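Local coordinates for 5-carboxymethyl-2-hydroxymuconate semialdehyde dehydrogenase (Thermus thermophilus, PDB 2D4E) that oxidises the aldehyde group of 5-carboxymethyl-2-hydroxymuconate semialdehyde to the carboxylate, using NAD as the electron acceptor, at the interface of chains A and B. Numbering follows the deposited sequence. Chains: chain A/B, 5-carboxymethyl-2-hydroxymuconate semialdehyde dehydrogenase.

Contact 1: the interface of chains A and B. Residues chain A 154, 156, 504, 509-510; chain B 464-466, 468-469.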
# COMPACT_ATOMS: atom_id res chain seq x y z
N TRP A 154 14.87 12.81 10.51
CA TRP A 154 13.70 13.49 9.96
C TRP A 154 12.47 12.62 9.90
O TRP A 154 12.55 11.39 9.86
CB TRP A 154 13.96 13.97 8.53
CG TRP A 154 14.96 15.05 8.38
CD1 TRP A 154 16.32 14.92 8.42
CD2 TRP A 154 14.69 16.44 8.21
NE1 TRP A 154 16.92 16.15 8.28
CE2 TRP A 154 15.94 17.10 8.15
CE3 TRP A 154 13.52 17.19 8.10
CZ2 TRP A 154 16.04 18.49 7.98
CZ3 TRP A 154 13.62 18.57 7.93
CH2 TRP A 154 14.88 19.20 7.88
N TYR A 156 8.96 12.61 7.59
CA TYR A 156 8.15 13.17 6.52
C TYR A 156 6.89 12.31 6.56
O TYR A 156 6.99 11.09 6.69
CB TYR A 156 8.79 13.02 5.14
CG TYR A 156 10.04 13.83 4.90
CD1 TYR A 156 11.27 13.42 5.43
CD2 TYR A 156 10.01 14.99 4.12
CE1 TYR A 156 12.43 14.15 5.18
CE2 TYR A 156 11.17 15.72 3.87
CZ TYR A 156 12.38 15.29 4.40
OH TYR A 156 13.55 15.98 4.17
N PRO A 504 12.31 18.03 11.33
CA PRO A 504 13.54 17.40 11.84
C PRO A 504 13.31 16.92 13.27
O PRO A 504 12.54 17.54 14.00
CB PRO A 504 14.55 18.55 11.77
CG PRO A 504 13.71 19.76 12.04
CD PRO A 504 12.48 19.49 11.19
N HIS A 509 21.24 20.47 9.79
CA HIS A 509 22.26 21.32 9.19
C HIS A 509 21.52 22.36 8.36
O HIS A 509 20.71 22.01 7.49
CB HIS A 509 23.17 20.50 8.27
CG HIS A 509 23.94 21.34 7.29
ND1 HIS A 509 25.01 22.13 7.66
CD2 HIS A 509 23.77 21.53 5.96
CE1 HIS A 509 25.46 22.77 6.60
NE2 HIS A 509 24.73 22.43 5.56
N VAL A 510 21.77 23.63 8.65
CA VAL A 510 21.16 24.72 7.89
C VAL A 510 22.32 25.54 7.33
O VAL A 510 23.10 26.11 8.09
CB VAL A 510 20.29 25.63 8.78
CG1 VAL A 510 19.62 26.69 7.92
CG2 VAL A 510 19.24 24.80 9.51
N ASN B 464 10.17 23.89 11.06
CA ASN B 464 11.48 24.22 11.62
C ASN B 464 12.72 23.99 10.78
O ASN B 464 13.78 23.59 11.29
CB ASN B 464 11.64 23.52 12.97
CG ASN B 464 10.60 23.97 13.98
OD1 ASN B 464 10.32 25.17 14.09
ND2 ASN B 464 10.03 23.03 14.71
N SER B 465 12.61 24.26 9.48
CA SER B 465 13.76 24.11 8.60
C SER B 465 13.48 24.73 7.25
O SER B 465 12.35 25.12 6.94
CB SER B 465 14.11 22.64 8.40
OG SER B 465 13.26 22.05 7.43
N HIS B 466 14.53 24.80 6.44
CA HIS B 466 14.41 25.27 5.10
C HIS B 466 13.96 24.11 4.27
O HIS B 466 13.64 23.04 4.77
CB HIS B 466 15.79 25.78 4.63
CG HIS B 466 16.86 24.74 4.82
ND1 HIS B 466 17.25 24.25 6.03
CD2 HIS B 466 17.66 24.13 3.84
CE1 HIS B 466 18.24 23.37 5.77
NE2 HIS B 466 18.51 23.28 4.47
N VAL B 468 14.23 20.99 2.72
CA VAL B 468 15.12 19.83 2.73
C VAL B 468 14.31 18.67 2.15
O VAL B 468 13.33 18.23 2.74
CB VAL B 468 15.54 19.45 4.16
CG1 VAL B 468 16.41 18.21 4.13
CG2 VAL B 468 16.29 20.61 4.81
N ARG B 469 14.74 18.17 1.00
CA ARG B 469 13.99 17.11 0.34
C ARG B 469 14.37 15.65 0.53
O ARG B 469 15.53 15.29 0.72
CB ARG B 469 13.88 17.45 -1.15
CG ARG B 469 12.72 18.41 -1.41
CD ARG B 469 12.68 19.02 -2.80
NE ARG B 469 12.41 18.09 -3.90
CZ ARG B 469 11.68 16.98 -3.84
NH1 ARG B 469 11.15 16.56 -2.69
NH2 ARG B 469 11.51 16.25 -4.94
O HOH W 1 11.10 20.32 14.17
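A:Tyr156 and B:Val468 make a direct polar link between the subunits here. The phenol OH of A:Tyr156 donates to the backbone O of B:Val468 at 2.7 Å. It comes from above the carbonyl plane, 59° out of it. The acceptor itself lies at the edge of the tyrosine ring, in plane.

Beside this bond, the benzo end of A:Trp154 meets the side chain of B:Val468 at about a right angle. CG1 of B:Val468 sits over one indole face near the rim. Between the indole and this valine, the closest carbons are A:Trp154 CH2 and B:Val468 CG2, at 3.7 Å. At the ring edge, in plane, OG of B:Ser465 lies 3.3 Å from A:Trp154 CH2. This OG stands between the backbone N and the carbonyl carbon (chi1 81°), which points it at the indole rim. There OG of B:Ser465 also donates within its own chain to O of B:His466 at 2.9 Å, on a lone pair, which fixes its rotation.

Further along, the ring of B:His466 passes A:Val510 in the opposite direction. CE1 of B:His466 comes within 3.3 Å of the backbone O of A:His509.

In the second shell, CB of A:Pro504 covers the opposite indole face and backs the tryptophan against the valine. Water 1 joins O of A:Pro504 to ND2 of B:Asn464, at 3.0 Å from the latter.

The patch seats strand 154-162 and the C-terminal tail of one subunit on a loop of the other. It is likely to help hold the dimer of this aldehyde dehydrogenase together.

Contact 2: the interface of chains A and B. Residues chain A 3, 5, 288, 291-292, 465-466; chain B 508-511.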
# COMPACT_ATOMS: atom_id res chain seq x y z
N TYR A 3 -27.35 -7.93 -13.73
CA TYR A 3 -28.60 -7.83 -14.54
C TYR A 3 -29.34 -9.17 -14.57
O TYR A 3 -28.97 -10.09 -15.30
CB TYR A 3 -28.26 -7.39 -15.97
CG TYR A 3 -27.45 -6.12 -16.06
CD1 TYR A 3 -26.05 -6.16 -16.11
CD2 TYR A 3 -28.08 -4.87 -16.06
CE1 TYR A 3 -25.30 -4.98 -16.18
CE2 TYR A 3 -27.34 -3.69 -16.12
CZ TYR A 3 -25.95 -3.75 -16.18
OH TYR A 3 -25.22 -2.58 -16.23
N ASP A 5 -32.23 -12.11 -15.18
CA ASP A 5 -32.87 -12.58 -16.41
C ASP A 5 -34.34 -12.16 -16.44
O ASP A 5 -34.96 -12.09 -17.50
CB ASP A 5 -32.80 -14.11 -16.52
CG ASP A 5 -31.37 -14.62 -16.66
OD1 ASP A 5 -30.65 -14.15 -17.58
OD2 ASP A 5 -30.98 -15.50 -15.86
N ARG A 288 -20.80 -19.20 -24.32
CA ARG A 288 -20.73 -18.10 -23.37
C ARG A 288 -20.35 -16.83 -24.13
O ARG A 288 -20.91 -15.76 -23.89
CB ARG A 288 -19.70 -18.38 -22.27
CG ARG A 288 -19.79 -17.40 -21.09
CD ARG A 288 -18.50 -17.37 -20.27
NE ARG A 288 -18.15 -18.66 -19.68
CZ ARG A 288 -17.04 -18.88 -18.98
NH1 ARG A 288 -16.18 -17.89 -18.78
NH2 ARG A 288 -16.79 -20.08 -18.48
N ASP A 291 -23.34 -15.25 -25.89
CA ASP A 291 -24.20 -14.55 -24.94
C ASP A 291 -23.59 -13.23 -24.51
O ASP A 291 -24.27 -12.21 -24.46
CB ASP A 291 -24.41 -15.40 -23.69
CG ASP A 291 -25.43 -16.50 -23.89
OD1 ASP A 291 -25.55 -17.36 -23.00
OD2 ASP A 291 -26.12 -16.50 -24.93
N ALA A 292 -22.29 -13.26 -24.20
CA ALA A 292 -21.58 -12.07 -23.74
C ALA A 292 -21.54 -10.98 -24.79
O ALA A 292 -21.86 -9.82 -24.51
CB ALA A 292 -20.16 -12.44 -23.30
N SER A 465 -15.96 -12.93 -20.41
CA SER A 465 -17.21 -12.45 -19.83
C SER A 465 -17.55 -11.08 -20.39
O SER A 465 -16.76 -10.47 -21.10
CB SER A 465 -17.10 -12.34 -18.31
OG SER A 465 -16.43 -11.14 -17.95
N HIS A 466 -18.75 -10.62 -20.06
CA HIS A 466 -19.18 -9.30 -20.47
C HIS A 466 -18.63 -8.35 -19.41
O HIS A 466 -17.85 -8.76 -18.55
CB HIS A 466 -20.71 -9.25 -20.50
CG HIS A 466 -21.35 -9.72 -19.24
ND1 HIS A 466 -21.18 -11.00 -18.75
CD2 HIS A 466 -22.17 -9.10 -18.36
CE1 HIS A 466 -21.87 -11.15 -17.64
NE2 HIS A 466 -22.48 -10.01 -17.38
N PRO B 508 -19.63 -17.77 -15.17
CA PRO B 508 -20.41 -16.69 -14.56
C PRO B 508 -21.80 -16.55 -15.18
O PRO B 508 -22.11 -17.17 -16.19
CB PRO B 508 -19.56 -15.46 -14.85
CG PRO B 508 -19.07 -15.76 -16.24
CD PRO B 508 -18.67 -17.23 -16.15
N HIS B 509 -22.63 -15.73 -14.55
CA HIS B 509 -23.96 -15.49 -15.06
C HIS B 509 -23.89 -14.40 -16.12
O HIS B 509 -23.38 -13.30 -15.87
CB HIS B 509 -24.89 -15.07 -13.92
CG HIS B 509 -26.16 -14.43 -14.40
ND1 HIS B 509 -26.21 -13.15 -14.89
CD2 HIS B 509 -27.43 -14.91 -14.48
CE1 HIS B 509 -27.45 -12.86 -15.26
NE2 HIS B 509 -28.21 -13.92 -15.02
N VAL B 510 -24.37 -14.72 -17.32
CA VAL B 510 -24.39 -13.76 -18.42
C VAL B 510 -25.85 -13.57 -18.80
O VAL B 510 -26.54 -14.53 -19.13
CB VAL B 510 -23.62 -14.30 -19.64
CG1 VAL B 510 -23.58 -13.24 -20.74
CG2 VAL B 510 -22.23 -14.71 -19.23
N PRO B 511 -26.35 -12.32 -18.75
CA PRO B 511 -27.74 -12.05 -19.10
C PRO B 511 -28.04 -12.53 -20.52
O PRO B 511 -27.23 -12.34 -21.42
CB PRO B 511 -27.84 -10.53 -18.98
CG PRO B 511 -26.82 -10.19 -17.95
CD PRO B 511 -25.66 -11.07 -18.36
O HOH W 2 -26.90 -12.52 -24.29
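B:Val510 fills the apolar centre, set between helix 286-298 and the ring of A:His466. Its CG1, anti to the backbone N (chi1 -176°), faces the helix. There B:Val510 CG1 meets A:Asp291 CB at 3.8 Å and the backbone of A:Ala292. CG2 faces the chain of A:Arg288, and both methyls touch the imidazole.

The ring of A:His466 slides past the valine in the opposite direction. CE1 of A:His466 packs on B:Val510 CA at 3.7 Å and also faces the backbone O of B:His509. A:His466 NE2 lies 3.5 Å from CD of B:Pro511, and the two side chains meet at a slant. The imidazole thus bridges three successive residues of the tail. Within chain A, OG of A:Ser465 donates to O of A:His466 at 2.8 Å, on a lone pair, which may steady the loop that carries the imidazole. An alanine at A:His466 would probably leave a gap beside B:Val510 and B:Pro511 and let this stretch of the tail shift.

Two prolines extend the packing. CD of B:Pro508 sits over the centre of one guanidinium face of A:Arg288, 3.7 Å from CZ. The arginine chain bends at chi3 (-61°), which turns the guanidinium face to the proline. On the other flank, CG of B:Pro511 rests on A:Tyr3 CB at 3.7 Å.

The rim is polar. Water 2 links O of A:Asp291, at 2.7 Å, to O of B:Pro511. B:His509 and A:Asp5 reach toward each other tip to tip, their planes 41° apart. The bond from NE2 to OD2 is weak, and the aspartate is poorly ordered, so it probably adds little.

The site docks the C-terminal tail of chain B on chain A. It also brings the N-terminal segment of A over that tail, and so is likely to support the dimer.

The C-alpha centres of contact 1 and contact 2 lie about 57 Å apart, at opposite ends of the two-fold symmetric interface. Both use the same pieces with the chains exchanged: the tail residues 509 and 510 of one subunit, and the loop residues 465 and 466 of the other. Contact 1 adds strands 154-162 and 496-504 of the donating chain. Contact 2 adds helix 286-298 and the N-terminal segment of the receiving chain. Each subunit therefore gives its tail at one end and receives its partner's tail at the other. Such reciprocal exchange likely stabilises the dimer within the deposited tetramer.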